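Local coordinates for SusD-like carbohydrate binding protein BF1063 (Bacteroides fragilis NCTC 9343, PDB 3I4G) that probably binds carbohydrate at the bacterial outer membrane, as a member of the SusD family of glycan-binding lipoproteins, at residues C170-T175 / F203-C208; D229-N233 / N248-I252; G263-Q268 / V375-G380; I405-L410 / V428-T432; Y483-T487 / Y496-V500. One frame throughout, in Å; residues are numbered along the deposited sequence.

How the interactions relate
The five contacts sample a single SusD-like chain from its helical part to its outlying loops. Interaction 1 pairs two antiparallel helices, and interaction 2 ties the loop that follows the next helix to the start of strand 251-252; their centres are 21 Å apart and their nearest atoms about 8 Å. Interactions 2 and 3 are linked through strand 380-386, whose first residue belongs to interaction 3 and whose far end borders interaction 2. Interactions 3 and 4 lie on opposite sides of the chain's centre, 42 Å between centres, as do interactions 1 and 5 at 46 Å. The ethanediol at interaction 3 probably comes from the crystallisation liquor and is no evidence of a sugar site.

Interaction 1: C170-T175 / F203-C208; sequences CVTEFT and FLGRTC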
# COMPACT_ATOMS: atom_id res chain seq x y z
N CYS A 170 -4.01 19.87 -4.74
CA CYS A 170 -4.61 18.53 -4.75
C CYS A 170 -6.00 18.56 -4.14
O CYS A 170 -6.90 17.90 -4.62
CB CYS A 170 -3.75 17.52 -4.03
SG CYS A 170 -2.25 16.98 -4.91
N VAL A 171 -6.19 19.32 -3.07
CA VAL A 171 -7.54 19.46 -2.49
C VAL A 171 -8.52 19.97 -3.54
O VAL A 171 -9.60 19.41 -3.74
CB VAL A 171 -7.53 20.38 -1.25
CG1 VAL A 171 -8.94 20.82 -0.88
CG2 VAL A 171 -6.81 19.68 -0.08
N THR A 172 -8.14 21.04 -4.25
CA THR A 172 -9.00 21.61 -5.26
C THR A 172 -9.29 20.59 -6.35
O THR A 172 -10.45 20.42 -6.78
CB THR A 172 -8.35 22.86 -5.87
OG1 THR A 172 -8.12 23.81 -4.81
CG2 THR A 172 -9.24 23.46 -6.98
N GLU A 173 -8.26 19.91 -6.84
CA GLU A 173 -8.42 18.95 -7.91
C GLU A 173 -9.25 17.73 -7.53
O GLU A 173 -10.11 17.29 -8.29
CB GLU A 173 -7.04 18.52 -8.40
CG GLU A 173 -6.26 19.61 -9.11
CD GLU A 173 -6.92 20.09 -10.39
OE1 GLU A 173 -7.09 19.25 -11.30
OE2 GLU A 173 -7.26 21.31 -10.50
N PHE A 174 -9.00 17.13 -6.37
CA PHE A 174 -9.78 15.97 -5.95
C PHE A 174 -11.22 16.36 -5.69
O PHE A 174 -12.14 15.57 -5.99
CB PHE A 174 -9.21 15.29 -4.70
CG PHE A 174 -7.93 14.52 -4.93
CD1 PHE A 174 -7.85 13.56 -5.92
CD2 PHE A 174 -6.82 14.74 -4.14
CE1 PHE A 174 -6.69 12.86 -6.15
CE2 PHE A 174 -5.67 14.02 -4.36
CZ PHE A 174 -5.60 13.10 -5.37
N THR A 175 -11.44 17.57 -5.16
CA THR A 175 -12.81 18.02 -4.91
C THR A 175 -13.59 18.19 -6.23
O THR A 175 -14.72 17.73 -6.37
CB THR A 175 -12.80 19.34 -4.13
OG1 THR A 175 -12.16 19.14 -2.87
CG2 THR A 175 -14.22 19.87 -3.90
N PHE A 203 -8.96 10.02 -1.66
CA PHE A 203 -7.69 10.72 -1.84
C PHE A 203 -7.72 12.14 -1.31
O PHE A 203 -6.72 12.62 -0.79
CB PHE A 203 -7.23 10.68 -3.30
CG PHE A 203 -6.51 9.42 -3.64
CD1 PHE A 203 -5.14 9.35 -3.45
CD2 PHE A 203 -7.16 8.29 -4.10
CE1 PHE A 203 -4.43 8.20 -3.73
CE2 PHE A 203 -6.44 7.13 -4.40
CZ PHE A 203 -5.08 7.08 -4.17
N LEU A 204 -8.87 12.80 -1.40
CA LEU A 204 -9.04 14.09 -0.74
C LEU A 204 -8.78 13.95 0.75
O LEU A 204 -8.06 14.76 1.35
CB LEU A 204 -10.45 14.64 -0.97
CG LEU A 204 -10.84 15.91 -0.27
CD1 LEU A 204 -9.89 17.06 -0.67
CD2 LEU A 204 -12.28 16.28 -0.60
N GLY A 205 -9.41 12.98 1.39
CA GLY A 205 -9.18 12.74 2.80
C GLY A 205 -7.74 12.47 3.13
O GLY A 205 -7.22 13.02 4.11
N ARG A 206 -7.05 11.63 2.35
CA ARG A 206 -5.65 11.39 2.62
C ARG A 206 -4.82 12.67 2.45
O ARG A 206 -3.87 12.92 3.21
CB ARG A 206 -5.06 10.31 1.68
CG ARG A 206 -5.48 8.87 1.91
CD ARG A 206 -4.68 7.99 0.98
NE ARG A 206 -4.86 6.57 1.22
CZ ARG A 206 -4.16 5.67 0.57
NH1 ARG A 206 -3.31 6.06 -0.39
NH2 ARG A 206 -4.31 4.40 0.84
N THR A 207 -5.16 13.48 1.46
CA THR A 207 -4.46 14.77 1.25
C THR A 207 -4.63 15.64 2.48
O THR A 207 -3.66 16.22 2.98
CB THR A 207 -5.01 15.47 0.01
OG1 THR A 207 -4.75 14.66 -1.14
CG2 THR A 207 -4.36 16.86 -0.20
N CYS A 208 -5.84 15.73 3.00
CA CYS A 208 -6.06 16.54 4.18
C CYS A 208 -5.29 16.02 5.40
O CYS A 208 -4.82 16.81 6.22
CB CYS A 208 -7.55 16.62 4.52
SG CYS A 208 -8.61 17.48 3.35
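The ring of Phe174 receives Phe203 CB over one face and the hydroxyl of Thr207 at its edge. Phe203 CB stands 3.7 Å from the Phe174 ring centroid and 16° off the ring normal, a CH-pi contact displaced toward the CZ and CE1 side. The two phenyl rings themselves are inclined by only 30° but slid apart, with centroids 5.8 Å from each other, so it is the methylene of Phe203 and not its ring that rests on Phe174. At the edge, near the ring plane, Thr207 OG1 comes within 3.4 Å of Phe174 CE2. That hydroxyl is turned back beside its own backbone N, from where it donates to Phe203 O; the backbone N of Thr207 reaches the same carbonyl from the other face of its plane. The methyl of Thr207 is thereby directed across the interface, where CG2 lies 3.7 Å from Val171 CG2 and also meets Cys170 CB. Farther along, Leu204 sends CD1 against Val171, 3.9 Å from its CG1, while CD2 lies beside Thr175 OG1. This second threonine repeats the pattern by donating to Val171 O, so both hydroxyls have a helix carbonyl as partner within a mainly apolar contact. Helix 116-139 adds Ala130 beside Phe174 and Phe134 edge-to-face with Phe203. The axes of the short segments run 9.3 Å apart at 166°, an antiparallel helix pair characteristic of the tetratricopeptide-like helical scaffold of SusD proteins.

Interaction 2: D229-N233 / N248-I252; sequences DNAIN and NKENI
Lys249 O is gripped by two donors from opposite faces of its carbonyl plane, the side-chain ND2 of Asn230 and the backbone N of Ala231, neither of them on a lone pair. The carbonyl belongs to a turn organised as an Asx motif: Asn248 OD1 accepts from Glu250 N and, at 2.9 Å, from Asn251 N, both in its carbonyl plane. Asn248 CG sits between the backbone N and the carbonyl carbon (chi1 65°), which folds the amide back over the turn just before strand 251-252.

Asn230 ND2 meets Lys249 O at 2.9 Å, with the acceptor lying in the plane of the Asn230 amide, and the same nitrogen packs against Ile252 CG1. The extended Glu250 chain, its CG anti to the backbone N (chi1 174°), carries OE1 to Asn233 N; that bond is 2.9 Å long, nearly straight at 170°, and meets the oxygen almost along its C-O axis. Arg420 pairs with the same OE1 and Arg386 with OE2, so the carboxylate joins the loop to two arginines, which probably favour its ionised form. Ile232 CD1 packs beside this carboxylate, 3.8 Å from OE2. A water completes the join, accepting from Lys249 N at 2.8 Å and donating to Ala231 O at 3.0 Å.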
# COMPACT_ATOMS: atom_id res chain seq x y z
N ASP A 229 -22.99 4.02 -0.25
CA ASP A 229 -22.78 3.00 -1.29
C ASP A 229 -21.84 1.91 -0.85
O ASP A 229 -21.77 0.86 -1.52
CB ASP A 229 -22.19 3.59 -2.58
CG ASP A 229 -23.06 4.63 -3.24
OD1 ASP A 229 -24.22 4.76 -2.87
OD2 ASP A 229 -22.55 5.28 -4.19
N ASN A 230 -21.09 2.13 0.24
CA ASN A 230 -20.05 1.21 0.64
C ASN A 230 -20.31 0.58 2.00
O ASN A 230 -21.04 1.11 2.84
CB ASN A 230 -18.73 1.98 0.62
CG ASN A 230 -18.40 2.48 -0.77
OD1 ASN A 230 -18.49 3.69 -1.05
ND2 ASN A 230 -18.05 1.57 -1.65
N ALA A 231 -19.69 -0.57 2.19
CA ALA A 231 -19.89 -1.35 3.40
C ALA A 231 -18.75 -2.30 3.57
O ALA A 231 -18.10 -2.68 2.62
CB ALA A 231 -21.19 -2.15 3.31
N ILE A 232 -18.53 -2.71 4.82
CA ILE A 232 -17.53 -3.71 5.17
C ILE A 232 -17.95 -5.08 4.69
O ILE A 232 -19.06 -5.54 4.98
CB ILE A 232 -17.29 -3.68 6.69
CG1 ILE A 232 -16.65 -2.36 7.10
CG2 ILE A 232 -16.42 -4.86 7.14
CD1 ILE A 232 -15.26 -2.05 6.47
N ASN A 233 -17.10 -5.76 3.92
CA ASN A 233 -17.37 -7.07 3.40
C ASN A 233 -17.25 -8.15 4.48
O ASN A 233 -16.34 -8.10 5.29
CB ASN A 233 -16.37 -7.41 2.30
CG ASN A 233 -16.80 -8.55 1.44
OD1 ASN A 233 -17.91 -8.57 0.90
ND2 ASN A 233 -15.87 -9.49 1.21
N ASN A 248 -17.79 -6.78 -4.26
CA ASN A 248 -18.13 -6.37 -2.92
C ASN A 248 -18.30 -4.85 -2.91
O ASN A 248 -18.00 -4.16 -3.89
CB ASN A 248 -17.05 -6.84 -1.92
CG ASN A 248 -15.72 -6.20 -2.16
OD1 ASN A 248 -15.55 -5.02 -1.91
ND2 ASN A 248 -14.76 -6.96 -2.67
N LYS A 249 -18.78 -4.33 -1.79
CA LYS A 249 -19.04 -2.89 -1.63
C LYS A 249 -17.95 -2.20 -0.82
O LYS A 249 -18.12 -1.05 -0.38
CB LYS A 249 -20.41 -2.69 -0.99
CG LYS A 249 -21.53 -3.14 -1.94
CD LYS A 249 -22.90 -2.84 -1.42
CE LYS A 249 -23.92 -3.09 -2.49
NZ LYS A 249 -25.25 -2.69 -1.96
N GLU A 250 -16.83 -2.90 -0.59
CA GLU A 250 -15.74 -2.34 0.22
C GLU A 250 -14.59 -1.77 -0.61
O GLU A 250 -14.03 -0.72 -0.27
CB GLU A 250 -15.19 -3.40 1.17
CG GLU A 250 -13.96 -2.93 1.96
CD GLU A 250 -13.71 -3.67 3.24
OE1 GLU A 250 -14.51 -4.55 3.60
OE2 GLU A 250 -12.70 -3.31 3.89
N ASN A 251 -14.24 -2.44 -1.70
CA ASN A 251 -13.11 -2.02 -2.53
C ASN A 251 -13.56 -0.88 -3.45
O ASN A 251 -14.20 -1.09 -4.46
CB ASN A 251 -12.54 -3.20 -3.32
CG ASN A 251 -11.81 -4.21 -2.44
OD1 ASN A 251 -11.40 -3.88 -1.32
ND2 ASN A 251 -11.68 -5.44 -2.93
N ILE A 252 -13.21 0.33 -3.05
CA ILE A 252 -13.64 1.56 -3.71
C ILE A 252 -12.82 1.83 -4.95
O ILE A 252 -13.37 2.17 -6.00
CB ILE A 252 -13.56 2.73 -2.72
CG1 ILE A 252 -14.67 2.58 -1.68
CG2 ILE A 252 -13.70 4.09 -3.44
CD1 ILE A 252 -14.51 3.46 -0.42
O HOH W 1 -18.70 -5.14 0.93

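Interaction 3: G263-Q268 / V375-G380; sequences GTGLPQ and VQSANG. With EDO (1,2-ethanediol), chain C.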
# COMPACT_ATOMS: atom_id res chain seq x y z
N GLY A 263 -1.38 -9.17 -17.09
CA GLY A 263 -1.41 -10.06 -15.94
C GLY A 263 -0.43 -9.57 -14.90
O GLY A 263 0.49 -8.82 -15.20
N THR A 264 -0.63 -9.97 -13.67
CA THR A 264 0.31 -9.62 -12.61
C THR A 264 1.41 -10.68 -12.45
O THR A 264 1.17 -11.87 -12.59
CB THR A 264 -0.37 -9.38 -11.25
OG1 THR A 264 0.67 -9.11 -10.30
CG2 THR A 264 -1.23 -10.59 -10.76
N GLY A 265 2.63 -10.21 -12.23
CA GLY A 265 3.73 -11.09 -11.89
C GLY A 265 3.94 -11.25 -10.39
O GLY A 265 4.94 -11.86 -9.98
N LEU A 266 3.02 -10.73 -9.58
CA LEU A 266 3.17 -10.82 -8.14
C LEU A 266 3.33 -12.27 -7.68
O LEU A 266 4.16 -12.54 -6.82
CB LEU A 266 1.99 -10.15 -7.39
CG LEU A 266 2.06 -10.20 -5.87
CD1 LEU A 266 3.33 -9.51 -5.31
CD2 LEU A 266 0.78 -9.60 -5.30
N PRO A 267 2.57 -13.25 -8.23
CA PRO A 267 2.80 -14.63 -7.78
C PRO A 267 4.23 -15.13 -8.03
O PRO A 267 4.85 -15.74 -7.15
CB PRO A 267 1.77 -15.43 -8.58
CG PRO A 267 0.70 -14.41 -8.88
CD PRO A 267 1.47 -13.17 -9.20
N GLN A 268 4.77 -14.90 -9.23
CA GLN A 268 6.14 -15.31 -9.48
C GLN A 268 7.07 -14.71 -8.45
O GLN A 268 8.04 -15.35 -7.98
CB GLN A 268 6.55 -14.85 -10.88
CG GLN A 268 8.04 -15.11 -11.20
CD GLN A 268 8.35 -16.57 -11.35
OE1 GLN A 268 8.25 -17.11 -12.45
NE2 GLN A 268 8.66 -17.23 -10.24
N VAL A 375 2.25 -18.01 -13.35
CA VAL A 375 2.60 -17.16 -12.20
C VAL A 375 3.24 -15.83 -12.62
O VAL A 375 3.27 -14.91 -11.79
CB VAL A 375 3.47 -17.86 -11.16
CG1 VAL A 375 2.66 -19.00 -10.52
CG2 VAL A 375 4.81 -18.35 -11.73
N GLN A 376 3.72 -15.74 -13.86
CA GLN A 376 4.31 -14.51 -14.37
C GLN A 376 3.27 -13.57 -14.99
O GLN A 376 3.57 -12.43 -15.29
CB GLN A 376 5.40 -14.81 -15.41
CG GLN A 376 6.54 -15.59 -14.85
CD GLN A 376 7.67 -15.88 -15.84
OE1 GLN A 376 7.53 -15.71 -17.05
NE2 GLN A 376 8.80 -16.33 -15.31
N SER A 377 2.06 -14.04 -15.20
CA SER A 377 1.01 -13.24 -15.82
C SER A 377 -0.33 -13.83 -15.40
O SER A 377 -1.00 -14.54 -16.14
CB SER A 377 1.17 -13.25 -17.33
OG SER A 377 0.21 -12.42 -17.97
N ALA A 378 -0.72 -13.46 -14.19
CA ALA A 378 -1.89 -14.01 -13.51
C ALA A 378 -3.00 -13.01 -13.40
O ALA A 378 -2.82 -11.80 -13.50
CB ALA A 378 -1.47 -14.46 -12.09
N ASN A 379 -4.19 -13.54 -13.14
CA ASN A 379 -5.27 -12.71 -12.70
C ASN A 379 -4.93 -12.20 -11.32
O ASN A 379 -4.27 -12.88 -10.53
CB ASN A 379 -6.57 -13.51 -12.61
CG ASN A 379 -7.09 -13.93 -13.94
OD1 ASN A 379 -7.06 -13.19 -14.92
ND2 ASN A 379 -7.66 -15.13 -13.96
N GLY A 380 -5.37 -11.01 -10.97
CA GLY A 380 -5.12 -10.45 -9.65
C GLY A 380 -6.00 -9.27 -9.37
O GLY A 380 -6.55 -8.66 -10.29
C1 EDO C . -2.92 -14.52 -8.19
O1 EDO C . -2.66 -13.12 -8.44
C2 EDO C . -4.22 -14.55 -7.41
O2 EDO C . -4.27 -15.75 -6.66
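Pro267 presents two corners of its ring to segment 375-380, CB toward Val375 CB and CG toward Ala378 CB, each at 3.9 Å. Val375 in turn crosses Gln268 obliquely, its CG2 3.7 Å from Gln268 OE1, and its carbonyl takes Gln268 N from above the carbonyl plane. Gln268 bends at its second torsion (chi2 69°), which turns its amide toward Gln376, whose own chain is extended beyond CG. The two glutamine chains run alongside each other in the same sense, their amide planes turned 60° from each other. Gln376 NE2 can donate to Gln268 OE1 over 3.0 Å, with the acceptor near the plane of the Gln376 amide but the donor tilted from the carbonyl plane of Gln268. This bond is made in one of two conformers of Gln376, which also touches a crystal neighbour, and is doubtful as a lasting link.

At the other end the backbones take over. Thr264 and Ala378 exchange a pair of N-H to O bonds, both 2.9 Å, as a single antiparallel hydrogen-bonded bridge. Thr264 OG1, anti to its own N (chi1 177°), accepts from Leu266 N, closing an ST turn. Its methyl stays near Ala378 O and the bound ethanediol, whose O1 donates to Asn379 O at 2.6 Å. Asp38 accepts from both Gly263 N and Ser377 OG, joining the two segments from a third part of the chain. The arrangement is an isolated beta bridge running into the ST turn that opens helix 266-270, with Gly265 at the N-cap.

Interaction 4: I405-L410 / V428-T432; sequences ITQGIL and VTEVT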
# COMPACT_ATOMS: atom_id res chain seq x y z
N ILE A 405 -15.63 11.67 20.93
CA ILE A 405 -15.86 10.35 20.40
C ILE A 405 -16.89 9.66 21.30
O ILE A 405 -16.76 9.67 22.52
CB ILE A 405 -14.58 9.55 20.40
CG1 ILE A 405 -13.45 10.33 19.69
CG2 ILE A 405 -14.83 8.17 19.78
CD1 ILE A 405 -13.75 10.70 18.26
N THR A 406 -17.93 9.14 20.67
CA THR A 406 -18.97 8.41 21.36
C THR A 406 -18.89 6.93 21.01
O THR A 406 -18.27 6.53 20.02
CB THR A 406 -20.36 8.88 20.93
OG1 THR A 406 -20.59 8.57 19.55
CG2 THR A 406 -20.53 10.39 21.17
N GLN A 407 -19.56 6.10 21.80
CA GLN A 407 -19.61 4.69 21.48
C GLN A 407 -20.28 4.49 20.11
O GLN A 407 -19.89 3.60 19.37
CB GLN A 407 -20.33 3.88 22.55
CG GLN A 407 -20.24 2.39 22.39
CD GLN A 407 -18.80 1.91 22.47
OE1 GLN A 407 -18.08 2.29 23.40
NE2 GLN A 407 -18.38 1.07 21.53
N GLY A 408 -21.26 5.32 19.75
CA GLY A 408 -21.88 5.23 18.44
C GLY A 408 -20.88 5.43 17.31
O GLY A 408 -20.91 4.73 16.29
N ILE A 409 -20.01 6.42 17.47
CA ILE A 409 -18.95 6.67 16.46
C ILE A 409 -17.99 5.49 16.40
O ILE A 409 -17.60 5.06 15.32
CB ILE A 409 -18.21 7.98 16.75
CG1 ILE A 409 -19.14 9.15 16.46
CG2 ILE A 409 -16.92 8.12 15.91
CD1 ILE A 409 -18.63 10.51 17.01
N LEU A 410 -17.60 4.95 17.55
CA LEU A 410 -16.73 3.78 17.56
C LEU A 410 -17.41 2.63 16.84
O LEU A 410 -16.79 1.92 16.07
CB LEU A 410 -16.35 3.37 18.99
CG LEU A 410 -15.52 4.35 19.81
CD1 LEU A 410 -15.40 3.88 21.25
CD2 LEU A 410 -14.12 4.56 19.19
N VAL A 428 -13.98 -2.01 20.65
CA VAL A 428 -13.31 -0.94 21.38
C VAL A 428 -14.36 -0.06 22.05
O VAL A 428 -15.39 0.23 21.45
CB VAL A 428 -12.45 -0.09 20.41
CG1 VAL A 428 -11.90 1.17 21.07
CG2 VAL A 428 -11.31 -0.94 19.84
N THR A 429 -14.08 0.38 23.27
CA THR A 429 -14.94 1.28 24.02
C THR A 429 -14.21 2.55 24.47
O THR A 429 -14.84 3.47 25.05
CB THR A 429 -15.53 0.56 25.28
OG1 THR A 429 -14.46 0.09 26.12
CG2 THR A 429 -16.38 -0.64 24.85
N GLU A 430 -12.91 2.63 24.18
CA GLU A 430 -12.05 3.73 24.61
C GLU A 430 -12.44 5.01 23.92
O GLU A 430 -12.44 5.04 22.68
CB GLU A 430 -10.58 3.45 24.29
CG GLU A 430 -9.65 4.61 24.70
CD GLU A 430 -9.72 4.82 26.19
OE1 GLU A 430 -9.27 3.91 26.93
OE2 GLU A 430 -10.22 5.88 26.63
N VAL A 431 -12.73 6.06 24.69
CA VAL A 431 -13.08 7.35 24.07
C VAL A 431 -12.11 8.49 24.47
O VAL A 431 -12.28 9.61 23.96
CB VAL A 431 -14.53 7.77 24.38
CG1 VAL A 431 -15.53 6.70 23.85
CG2 VAL A 431 -14.72 8.05 25.89
N THR A 432 -11.12 8.21 25.33
CA THR A 432 -10.11 9.20 25.75
C THR A 432 -9.15 9.42 24.57
O THR A 432 -8.50 8.49 24.12
CB THR A 432 -9.38 8.76 26.97
OG1 THR A 432 -10.34 8.71 28.06
CG2 THR A 432 -8.28 9.75 27.34
O HOH W 2 -13.36 11.80 23.22
O HOH W 3 -17.57 3.65 25.61
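Leu410 CD1 occupies the tight part of this contact, pressed into the curve of segment 428-432. It lies 3.5 Å from Glu430 O and 3.8 Å from Val431 CG1, and also touches Val428 O. Glu430 O, buried here, has no hydrogen-bond partner in the model. Val431 CB packs on Ile405 O at 3.5 Å, while the Ile405 and Val431 side chains meet more distantly.

On the looser side polar atoms and waters make the connection. Gln407 NE2 donates to Val428 O over 3.1 Å, almost straight at 172° and in the plane of both the amide and the carbonyl; the same nitrogen also bonds Asp411 OD1. The bend at chi2 (62°) swings the amide round to this position and sets OE1 next to Thr429 CA. One water then donates to both Gln407 OE1 (2.6 Å) and Thr429 O, and another links Ile405 N with Val431 O.

Thr406 N-caps helix 407-412 by accepting from Ile409 N. Its neighbour Ile405 reaches Leu395 and Leu398 of helix 387-400 and, like Leu410, Leu436 of helix 433-447, whose N-cap position Thr432 holds; Val428 meanwhile packs on helix 414-418.

Interaction 5: Y483-T487 / Y496-V500; sequences YATTT and YRWYV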
# COMPACT_ATOMS: atom_id res chain seq x y z
N TYR A 483 19.86 -22.89 14.91
CA TYR A 483 19.65 -21.47 15.17
C TYR A 483 20.80 -20.79 15.89
O TYR A 483 21.32 -19.74 15.43
CB TYR A 483 18.37 -21.31 16.02
CG TYR A 483 18.16 -19.88 16.48
CD1 TYR A 483 17.56 -18.96 15.67
CD2 TYR A 483 18.56 -19.47 17.74
CE1 TYR A 483 17.38 -17.63 16.06
CE2 TYR A 483 18.37 -18.16 18.16
CZ TYR A 483 17.76 -17.25 17.31
OH TYR A 483 17.61 -15.97 17.77
N ALA A 484 21.23 -21.36 17.00
CA ALA A 484 22.23 -20.69 17.83
C ALA A 484 23.54 -20.36 17.13
O ALA A 484 24.19 -19.34 17.46
CB ALA A 484 22.54 -21.54 19.09
N THR A 485 23.95 -21.20 16.19
CA THR A 485 25.22 -20.98 15.50
C THR A 485 25.11 -20.37 14.11
O THR A 485 26.13 -20.10 13.48
CB THR A 485 26.00 -22.32 15.39
OG1 THR A 485 25.19 -23.30 14.75
CG2 THR A 485 26.43 -22.79 16.78
N THR A 486 23.89 -20.13 13.63
CA THR A 486 23.73 -19.59 12.28
C THR A 486 23.02 -18.24 12.25
O THR A 486 23.24 -17.50 11.31
CB THR A 486 23.05 -20.61 11.34
OG1 THR A 486 21.73 -20.94 11.80
CG2 THR A 486 23.89 -21.89 11.25
N THR A 487 22.17 -17.90 13.22
CA THR A 487 21.64 -16.54 13.23
C THR A 487 22.82 -15.56 13.39
O THR A 487 23.73 -15.82 14.16
CB THR A 487 20.57 -16.34 14.32
OG1 THR A 487 20.03 -15.03 14.22
CG2 THR A 487 21.15 -16.55 15.73
N TYR A 496 14.09 -16.47 20.46
CA TYR A 496 14.66 -17.28 19.38
C TYR A 496 14.24 -16.81 17.98
O TYR A 496 14.16 -17.60 17.02
CB TYR A 496 14.32 -18.78 19.56
CG TYR A 496 14.73 -19.35 20.89
CD1 TYR A 496 13.87 -19.28 21.99
CD2 TYR A 496 15.95 -19.93 21.06
CE1 TYR A 496 14.25 -19.74 23.22
CE2 TYR A 496 16.34 -20.44 22.32
CZ TYR A 496 15.47 -20.36 23.35
OH TYR A 496 15.86 -20.86 24.61
N ARG A 497 14.00 -15.51 17.83
CA ARG A 497 13.64 -14.95 16.53
C ARG A 497 14.88 -14.87 15.65
O ARG A 497 15.98 -14.57 16.09
CB ARG A 497 13.00 -13.57 16.68
CG ARG A 497 11.70 -13.59 17.46
CD ARG A 497 11.17 -12.21 17.72
NE ARG A 497 12.17 -11.45 18.47
CZ ARG A 497 12.30 -10.13 18.45
NH1 ARG A 497 11.41 -9.38 17.82
NH2 ARG A 497 13.32 -9.56 19.05
N TRP A 498 14.71 -15.14 14.36
CA TRP A 498 15.81 -15.09 13.41
C TRP A 498 16.30 -13.63 13.20
O TRP A 498 15.47 -12.76 13.01
CB TRP A 498 15.38 -15.71 12.06
CG TRP A 498 16.45 -15.83 11.07
CD1 TRP A 498 16.62 -15.09 9.93
CD2 TRP A 498 17.53 -16.76 11.10
NE1 TRP A 498 17.73 -15.51 9.27
CE2 TRP A 498 18.32 -16.53 9.97
CE3 TRP A 498 17.92 -17.76 12.00
CZ2 TRP A 498 19.46 -17.30 9.67
CZ3 TRP A 498 19.06 -18.50 11.72
CH2 TRP A 498 19.80 -18.27 10.56
N TYR A 499 17.62 -13.40 13.18
CA TYR A 499 18.13 -12.07 12.89
C TYR A 499 18.03 -11.84 11.37
O TYR A 499 18.62 -12.59 10.58
CB TYR A 499 19.58 -11.88 13.32
CG TYR A 499 20.07 -10.50 12.94
CD1 TYR A 499 19.79 -9.39 13.76
CD2 TYR A 499 20.76 -10.28 11.75
CE1 TYR A 499 20.19 -8.14 13.40
CE2 TYR A 499 21.16 -8.99 11.39
CZ TYR A 499 20.88 -7.95 12.23
OH TYR A 499 21.28 -6.66 11.90
N VAL A 500 17.31 -10.78 10.99
CA VAL A 500 17.12 -10.48 9.58
C VAL A 500 18.05 -9.38 9.07
O VAL A 500 18.70 -9.55 8.04
CB VAL A 500 15.66 -10.09 9.33
CG1 VAL A 500 15.41 -9.77 7.88
CG2 VAL A 500 14.77 -11.27 9.70
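Tyr483 reaches over to Arg497 O with its hydroxyl, donating across 2.7 Å from above the carbonyl plane. Its CG is anti to the backbone N (chi1 173°), an outstretched pose that carries the ring off the short, weakly bonded helix 483-486 and onto the start of the strand. Tyr496 CB lies over one ring face and Thr487 CG2 over the opposite one, both toward the rim, while Arg497 O sits at the edge; Tyr483 OH also bonds Asp491 N.

Trp498 and Tyr483 run alongside each other head to tail, Trp498 CE3 3.9 Å from Tyr483 CD1. These residues belong to a two-stranded antiparallel sheet, 471-476 with 497-502, and to the long connection between its strands, which contains helix 483-486 and folds back on the second strand. The six-membered ring of Trp498 takes Thr487 CA over its face, 3.9 Å from the centroid and 27° off the normal, with Thr486 OG1 at its edge. That hydroxyl bonds Gln482 O. Tyr351 also meets the Trp498 ring, the planes not far from parallel.

Thr487 holds its OG1 anti to the backbone N (chi1 -176°), aimed at the strand, where it accepts from Tyr499 N at 3.1 Å; the same oxygen is also bonded to Glu489 O.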